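Local coordinates for LacI family sugar-binding transcriptional regulator (Enterococcus faecalis V583, PDB 4RK0), which binds ribose through its periplasmic-binding-protein-like core and probably regulates transcription by binding operator DNA, at the interface of chains A and B. Residues are numbered along the deposited sequence; one frame, centred on the assembly and turned at random. Chains: chain A/B, LacI family sugar-binding transcriptional regulator.

Contact 1: the interface of chains A and B. Residues chain A 17-18, 44, 46-47; chain B 23-24, 27.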
loop_
_atom_site.group_PDB
_atom_site.type_symbol
_atom_site.label_atom_id
_atom_site.label_comp_id
_atom_site.label_asym_id
_atom_site.label_seq_id
_atom_site.Cartn_x
_atom_site.Cartn_y
_atom_site.Cartn_z
ATOM N N ILE A 17 -4.922 -5.143 0.667
ATOM C CA ILE A 17 -3.573 -4.706 1.012
ATOM C C ILE A 17 -3.139 -3.463 0.238
ATOM O O ILE A 17 -2.038 -2.957 0.422
ATOM C CB ILE A 17 -2.540 -5.828 0.792
ATOM C CG1 ILE A 17 -2.642 -6.433 -0.618
ATOM C CG2 ILE A 17 -2.749 -6.901 1.848
ATOM C CD1 ILE A 17 -1.394 -7.170 -1.054
ATOM N N THR A 18 -4.011 -2.969 -0.608
ATOM C CA THR A 18 -3.691 -1.793 -1.404
ATOM C C THR A 18 -3.973 -0.514 -0.638
ATOM O O THR A 18 -3.382 0.524 -0.937
ATOM C CB THR A 18 -4.502 -1.754 -2.690
ATOM O OG1 THR A 18 -5.879 -1.936 -2.380
ATOM C CG2 THR A 18 -4.058 -2.847 -3.626
ATOM N N ASN A 44 -5.965 -11.534 1.758
ATOM C CA ASN A 44 -6.755 -10.334 1.582
ATOM C C ASN A 44 -7.986 -10.688 0.782
ATOM O O ASN A 44 -7.914 -11.296 -0.298
ATOM C CB ASN A 44 -5.966 -9.182 0.946
ATOM C CG ASN A 44 -5.091 -9.633 -0.177
ATOM O OD1 ASN A 44 -4.147 -10.397 0.041
ATOM N ND2 ASN A 44 -5.381 -9.164 -1.389
ATOM N N ASP A 46 -10.247 -9.119 -0.923
ATOM C CA ASP A 46 -10.561 -8.526 -2.236
ATOM C C ASP A 46 -10.098 -9.397 -3.405
ATOM O O ASP A 46 -10.701 -9.356 -4.486
ATOM C CB ASP A 46 -9.961 -7.112 -2.369
ATOM C CG ASP A 46 -8.449 -7.133 -2.484
ATOM O OD1 ASP A 46 -7.793 -7.659 -1.572
ATOM O OD2 ASP A 46 -7.904 -6.642 -3.485
ATOM N N GLN A 47 -9.053 -10.198 -3.212
ATOM C CA GLN A 47 -8.557 -11.068 -4.286
ATOM C C GLN A 47 -9.205 -12.444 -4.336
ATOM O O GLN A 47 -8.813 -13.266 -5.173
ATOM C CB GLN A 47 -7.013 -11.196 -4.252
ATOM C CG GLN A 47 -6.306 -10.043 -4.917
ATOM C CD GLN A 47 -6.782 -9.853 -6.342
ATOM O OE1 GLN A 47 -7.570 -8.958 -6.615
ATOM N NE2 GLN A 47 -6.351 -10.731 -7.240
ATOM N N ALA B 23 2.306 -4.196 -3.222
ATOM C CA ALA B 23 0.909 -4.591 -2.958
ATOM C C ALA B 23 0.246 -5.142 -4.220
ATOM O O ALA B 23 -0.405 -6.190 -4.182
ATOM C CB ALA B 23 0.120 -3.420 -2.387
ATOM N N GLN B 24 0.414 -4.441 -5.346
ATOM C CA GLN B 24 -0.218 -4.865 -6.588
ATOM C C GLN B 24 0.459 -6.123 -7.149
ATOM O O GLN B 24 -0.182 -6.974 -7.734
ATOM C CB GLN B 24 -0.195 -3.724 -7.597
ATOM C CG GLN B 24 -1.132 -2.591 -7.225
ATOM C CD GLN B 24 -2.608 -2.964 -7.302
ATOM O OE1 GLN B 24 -2.994 -3.896 -7.999
ATOM N NE2 GLN B 24 -3.437 -2.220 -6.596
ATOM N N ARG B 27 -1.119 -8.937 -5.338
ATOM C CA ARG B 27 -2.435 -9.145 -5.926
ATOM C C ARG B 27 -2.399 -9.962 -7.199
ATOM O O ARG B 27 -3.232 -10.865 -7.368
ATOM C CB ARG B 27 -3.143 -7.830 -6.177
ATOM C CG ARG B 27 -3.653 -7.220 -4.903
ATOM C CD ARG B 27 -4.425 -5.938 -5.155
ATOM N NE ARG B 27 -5.780 -6.182 -5.644
ATOM C CZ ARG B 27 -6.185 -6.060 -6.908
ATOM N NH1 ARG B 27 -7.451 -6.323 -7.204
ATOM N NH2 ARG B 27 -5.357 -5.683 -7.888
#

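Contact 2: the interface of chains A and B. Residues chain A 164-165, 191-192, 195; chain B 217-218, 220-221.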
loop_
_atom_site.group_PDB
_atom_site.type_symbol
_atom_site.label_atom_id
_atom_site.label_comp_id
_atom_site.label_asym_id
_atom_site.label_seq_id
_atom_site.Cartn_x
_atom_site.Cartn_y
_atom_site.Cartn_z
ATOM N N LYS A 164 -10.593 5.182 -3.390
ATOM C CA LYS A 164 -10.300 6.426 -4.086
ATOM C C LYS A 164 -11.300 6.639 -5.214
ATOM O O LYS A 164 -11.814 7.716 -5.373
ATOM C CB LYS A 164 -8.865 6.433 -4.611
ATOM C CG LYS A 164 -7.781 6.422 -3.554
ATOM C CD LYS A 164 -6.397 6.741 -4.131
ATOM C CE LYS A 164 -5.745 5.574 -4.847
ATOM N NZ LYS A 164 -5.782 4.290 -4.099
ATOM N N THR A 165 -11.610 5.603 -5.997
ATOM C CA THR A 165 -12.595 5.745 -7.078
ATOM C C THR A 165 -13.953 6.129 -6.521
ATOM O O THR A 165 -14.714 6.903 -7.122
ATOM C CB THR A 165 -12.694 4.409 -7.875
ATOM O OG1 THR A 165 -11.438 4.140 -8.506
ATOM C CG2 THR A 165 -13.795 4.457 -8.928
ATOM N N PHE A 191 -8.915 11.327 -0.890
ATOM C CA PHE A 191 -8.047 11.490 -2.075
ATOM C C PHE A 191 -8.863 11.505 -3.358
ATOM O O PHE A 191 -8.563 12.264 -4.317
ATOM C CB PHE A 191 -6.933 10.443 -2.150
ATOM C CG PHE A 191 -6.045 10.398 -0.941
ATOM C CD1 PHE A 191 -5.823 11.537 -0.156
ATOM C CD2 PHE A 191 -5.447 9.205 -0.572
ATOM C CE1 PHE A 191 -5.023 11.485 0.975
ATOM C CE2 PHE A 191 -4.659 9.147 0.559
ATOM C CZ PHE A 191 -4.449 10.292 1.328
ATOM N N GLY A 192 -9.929 10.733 -3.381
ATOM C CA GLY A 192 -10.819 10.686 -4.544
ATOM C C GLY A 192 -11.533 11.991 -4.754
ATOM O O GLY A 192 -11.626 12.481 -5.872
ATOM N N ARG A 195 -9.217 14.626 -6.274
ATOM C CA ARG A 195 -9.101 14.477 -7.715
ATOM C C ARG A 195 -10.359 14.977 -8.435
ATOM O O ARG A 195 -10.261 15.683 -9.419
ATOM C CB ARG A 195 -8.825 13.015 -8.073
ATOM C CG ARG A 195 -8.803 12.718 -9.548
ATOM C CD ARG A 195 -8.731 11.225 -9.835
ATOM N NE ARG A 195 -8.901 10.914 -11.262
ATOM C CZ ARG A 195 -9.172 9.700 -11.758
ATOM N NH1 ARG A 195 -9.334 8.644 -10.957
ATOM N NH2 ARG A 195 -9.312 9.534 -13.072
ATOM N N ASP B 217 -1.427 3.649 -8.429
ATOM C CA ASP B 217 -2.771 4.272 -8.421
ATOM C C ASP B 217 -2.710 5.768 -8.095
ATOM O O ASP B 217 -3.400 6.624 -8.686
ATOM C CB ASP B 217 -3.623 3.570 -7.335
ATOM C CG ASP B 217 -5.034 3.254 -7.786
ATOM O OD1 ASP B 217 -5.375 3.539 -8.946
ATOM O OD2 ASP B 217 -5.802 2.693 -6.972
ATOM N N MET B 218 -1.900 6.071 -7.094
ATOM C CA MET B 218 -1.841 7.436 -6.539
ATOM C C MET B 218 -1.373 8.472 -7.596
ATOM O O MET B 218 -1.565 9.660 -7.425
ATOM C CB MET B 218 -0.926 7.502 -5.298
ATOM C CG MET B 218 -1.592 7.454 -3.921
ATOM S SD MET B 218 -3.132 8.340 -3.613
ATOM C CE MET B 218 -2.714 10.047 -3.444
ATOM N N GLU B 220 -2.700 9.295 -10.195
ATOM C CA GLU B 220 -3.887 9.996 -10.647
ATOM C C GLU B 220 -4.496 10.962 -9.640
ATOM O O GLU B 220 -5.379 11.766 -9.999
ATOM C CB GLU B 220 -4.940 8.978 -11.171
ATOM C CG GLU B 220 -4.405 8.170 -12.362
ATOM C CD GLU B 220 -5.446 7.395 -13.152
ATOM O OE1 GLU B 220 -6.415 6.923 -12.537
ATOM O OE2 GLU B 220 -5.277 7.232 -14.390
ATOM N N TYR B 221 -3.989 10.941 -8.414
ATOM C CA TYR B 221 -4.596 11.671 -7.324
ATOM C C TYR B 221 -3.703 12.754 -6.723
ATOM O O TYR B 221 -4.092 13.444 -5.781
ATOM C CB TYR B 221 -5.015 10.657 -6.246
ATOM C CG TYR B 221 -6.041 9.678 -6.732
ATOM C CD1 TYR B 221 -7.390 9.962 -6.615
ATOM C CD2 TYR B 221 -5.666 8.507 -7.352
ATOM C CE1 TYR B 221 -8.340 9.101 -7.102
ATOM C CE2 TYR B 221 -6.606 7.621 -7.835
ATOM C CZ TYR B 221 -7.951 7.930 -7.718
ATOM O OH TYR B 221 -8.904 7.056 -8.215
#

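Contact 3: the interface of chains A and B. Residues chain A 39-42, 55, 59, 62; chain B 39-41.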
loop_
_atom_site.group_PDB
_atom_site.type_symbol
_atom_site.label_atom_id
_atom_site.label_comp_id
_atom_site.label_asym_id
_atom_site.label_seq_id
_atom_site.Cartn_x
_atom_site.Cartn_y
_atom_site.Cartn_z
ATOM N N ILE A 39 5.408 -17.232 11.001
ATOM C CA ILE A 39 5.217 -16.814 9.623
ATOM C C ILE A 39 3.758 -16.359 9.386
ATOM O O ILE A 39 2.822 -16.884 9.985
ATOM C CB ILE A 39 5.665 -17.894 8.605
ATOM C CG1 ILE A 39 4.845 -19.166 8.735
ATOM C CG2 ILE A 39 7.141 -18.225 8.790
ATOM C CD1 ILE A 39 5.167 -20.203 7.677
ATOM N N LEU A 40 3.593 -15.354 8.530
ATOM C CA LEU A 40 2.311 -14.705 8.298
ATOM C C LEU A 40 1.716 -15.272 7.028
ATOM O O LEU A 40 2.320 -15.185 5.965
ATOM C CB LEU A 40 2.506 -13.185 8.161
ATOM C CG LEU A 40 1.246 -12.276 8.126
ATOM C CD1 LEU A 40 1.584 -10.869 8.583
ATOM C CD2 LEU A 40 0.596 -12.250 6.752
ATOM N N ILE A 41 0.562 -15.903 7.164
ATOM C CA ILE A 41 -0.218 -16.378 6.016
ATOM C C ILE A 41 -1.152 -15.247 5.616
ATOM O O ILE A 41 -1.977 -14.833 6.401
ATOM C CB ILE A 41 -1.078 -17.611 6.405
ATOM C CG1 ILE A 41 -0.204 -18.755 6.917
ATOM C CG2 ILE A 41 -1.959 -18.049 5.238
ATOM C CD1 ILE A 41 0.937 -19.150 6.014
ATOM N N LEU A 42 -1.013 -14.744 4.395
ATOM C CA LEU A 42 -1.746 -13.554 4.029
ATOM C C LEU A 42 -2.974 -13.905 3.220
ATOM O O LEU A 42 -2.880 -14.563 2.186
ATOM C CB LEU A 42 -0.867 -12.610 3.222
ATOM C CG LEU A 42 -1.602 -11.336 2.807
ATOM C CD1 LEU A 42 -1.859 -10.424 3.981
ATOM C CD2 LEU A 42 -0.787 -10.647 1.733
ATOM N N TYR A 55 -12.275 -19.215 -1.098
ATOM C CA TYR A 55 -10.910 -19.272 -0.619
ATOM C C TYR A 55 -10.836 -18.960 0.864
ATOM O O TYR A 55 -10.078 -19.620 1.608
ATOM C CB TYR A 55 -10.031 -18.287 -1.369
ATOM C CG TYR A 55 -8.605 -18.380 -0.931
ATOM C CD1 TYR A 55 -7.801 -19.429 -1.388
ATOM C CD2 TYR A 55 -8.052 -17.450 -0.052
ATOM C CE1 TYR A 55 -6.476 -19.523 -1.007
ATOM C CE2 TYR A 55 -6.728 -17.550 0.349
ATOM C CZ TYR A 55 -5.945 -18.591 -0.133
ATOM O OH TYR A 55 -4.617 -18.731 0.217
ATOM N N LEU A 59 -9.555 -21.323 3.743
ATOM C CA LEU A 59 -8.414 -20.882 4.527
ATOM C C LEU A 59 -8.722 -20.958 6.014
ATOM O O LEU A 59 -7.917 -21.489 6.809
ATOM C CB LEU A 59 -7.966 -19.495 4.104
ATOM C CG LEU A 59 -6.718 -19.001 4.855
ATOM C CD1 LEU A 59 -5.446 -19.627 4.308
ATOM C CD2 LEU A 59 -6.643 -17.507 4.740
ATOM N N ARG A 62 -7.828 -24.275 7.677
ATOM C CA ARG A 62 -6.467 -24.798 7.758
ATOM C C ARG A 62 -6.068 -24.881 9.213
ATOM O O ARG A 62 -6.553 -24.092 10.042
ATOM C CB ARG A 62 -5.454 -23.876 7.090
ATOM C CG ARG A 62 -5.736 -23.509 5.652
ATOM C CD ARG A 62 -6.046 -24.680 4.740
ATOM N NE ARG A 62 -6.368 -24.111 3.437
ATOM C CZ ARG A 62 -5.598 -24.155 2.353
ATOM N NH1 ARG A 62 -6.008 -23.548 1.258
ATOM N NH2 ARG A 62 -4.436 -24.803 2.345
ATOM N N ILE B 39 -1.582 -21.438 -0.276
ATOM C CA ILE B 39 -1.411 -20.565 0.892
ATOM C C ILE B 39 -0.285 -19.633 0.493
ATOM O O ILE B 39 0.694 -20.113 -0.106
ATOM C CB ILE B 39 -0.931 -21.381 2.128
ATOM C CG1 ILE B 39 -2.022 -22.352 2.584
ATOM C CG2 ILE B 39 -0.533 -20.475 3.276
ATOM C CD1 ILE B 39 -3.299 -21.659 3.009
ATOM N N LEU B 40 -0.397 -18.346 0.826
ATOM C CA LEU B 40 0.674 -17.368 0.542
ATOM C C LEU B 40 1.293 -16.882 1.864
ATOM O O LEU B 40 0.637 -16.285 2.693
ATOM C CB LEU B 40 0.169 -16.197 -0.313
ATOM C CG LEU B 40 1.183 -15.218 -0.943
ATOM C CD1 LEU B 40 0.566 -14.423 -2.093
ATOM C CD2 LEU B 40 1.786 -14.274 0.095
ATOM N N ILE B 41 2.565 -17.221 2.038
ATOM C CA ILE B 41 3.316 -16.805 3.191
ATOM C C ILE B 41 4.048 -15.540 2.781
ATOM O O ILE B 41 4.777 -15.542 1.801
ATOM C CB ILE B 41 4.340 -17.869 3.605
ATOM C CG1 ILE B 41 3.617 -19.113 4.120
ATOM C CG2 ILE B 41 5.269 -17.320 4.685
ATOM C CD1 ILE B 41 4.466 -20.372 4.057
HETATM O O HOH W 1 -2.763 -17.360 1.793
#

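Contact 1: the interface of chains A and B
A:Ile17 and A:Thr18 meet helix 20-33 of chain B through methyl groups: CD1 of A:Ile17 lies 3.9 Å from CA of B:Ala23, and CG2 of A:Thr18 packs 3.5 Å from CD of B:Arg27. The A:Thr18 torsion (chi1 51°) leaves CG2 anti to the carbonyl carbon, beside the backbone N, and toward chain B, where it also approaches the amide of B:Gln24. Further out, CG of A:Gln47 lies 3.9 Å from CG of B:Arg27, the side chains crossing nearly at right angles. The arginine then bends at chi3 and presents its guanidinium edge-on to A:Asp46. NE donates in plane to carboxylate OD2 at 3.1 Å, a nearly straight hydrogen bond (168° at H) that is also a salt bridge. The other carboxylate oxygen, OD1, accepts from ND2 of A:Asn44 at 2.8 Å, which should help fix the carboxylate's rotation. Within chain B, NH2 of B:Arg27 bonds OE1 of B:Gln24 at 3.0 Å, though bent. OE1 of A:Gln47 comes close to NH1 without the geometry of a hydrogen bond. In the fold, the segment after strand 9-14 and the 3-10 helix 45-47, which follows strand 39-44, together receive helix 20-33 of the partner.

Contact 2: the interface of chains A and B
The ring of B:Tyr221 is sandwiched by aliphatic parts of two chain A side chains. On one face A:Lys164 sets CD over the ring centre, 3.8 Å from the centroid, a CH-pi contact; its aliphatic chain crosses the face, and the bend at chi4 lifts NZ away from the ring toward B:Asp217. The opposite face meets A:Arg195, whose CD sits near the rim, 3.5 Å from CE1. At the ring's edge, in plane, is the chain's own B:Asp217 O. A:Arg195 turns its guanidinium perpendicular to the ring (planes 90° apart) and brings NH1 edge-on to the phenol OH at 3.2 Å, a weak, bent hydrogen bond. One guanidinium face has CB of B:Glu220 above it, offset toward the rim. The arginine, CG anti to the backbone N (chi1 175°) and extended to NE, runs beside B:Glu220, and NH1 makes a long salt bridge to carboxylate OE1 at 3.7 Å. NZ of the lysine forms a salt bridge with OD2 of B:Asp217 at 3.3 Å, its hydrogen bond weak. These long polar pairs suggest that close fit around the tyrosine contributes much of the contact. SD of B:Met218 lies 3.7 Å from A:Lys164 CD and 3.9 Å from A:Phe191 CD2.

Contact 3: the interface of chains A and B
A:Ile41 and B:Ile41 face each other across an antiparallel beta bridge, and the apolar contacts spread from this pair. CD1 of A:Ile41 packs tightly, 3.3 Å from CG1 of B:Ile41 and 3.4 Å from CG2 of B:Ile39. Its CG1 branch is anti to the carbonyl carbon (chi1 -59°), which, with chi2, brings the terminal methyl against both partner isoleucines. A:Ile39 meets B:Ile41 at their ends, with the two CD1 methyls 3.7 Å apart. B:Ile39 reaches beyond the strand: its CD1 closely approaches A:Leu59 and lies over the centre of the A:Arg62 guanidinium face, 3.5 Å from CZ. The flat cation is thus used here as an apolar surface, the two side chains meeting tip to tip.

A direct hydrogen bond joins the main chains: N of A:Leu42 donates to O of B:Leu40 at 2.8 Å.

A water-mediated link lies next to it. Water 1 sits 2.7 Å from N of B:Leu40 and 2.8 Å from O of A:Leu42, and it also bonds the phenol OH of A:Tyr55 at 2.8 Å, in the plane of the tyrosine ring. The tyrosine probably helps hold the water that joins the two backbones.

In the fold, strand 39-44 of each copy pairs antiparallel with its twin at A:Ile41 and B:Ile41, which may link the two sheets, while helix 54-59 and A:Arg62 flank the start of the partner strand, at B:Ile39.

Contact 1 lies about 14 Å from contact 3 and about 17 Å from contact 2, measured between C-alpha centres; contacts 2 and 3 are about 30 Å apart. Strand 39-44 belongs to both contact 1 and contact 3, so one region of each chain serves both, whereas contact 2 uses separate elements from the other lobe. The chains therefore meet through both lobes, in keeping with the dimer typical of LacI-family cores. A:Thr18 in contact 1 immediately precedes ribose-pocket residue A:Asn19, and helix 187-199 of contact 2 follows pocket residue A:Asn186, a proximity that could couple sugar binding to the interface.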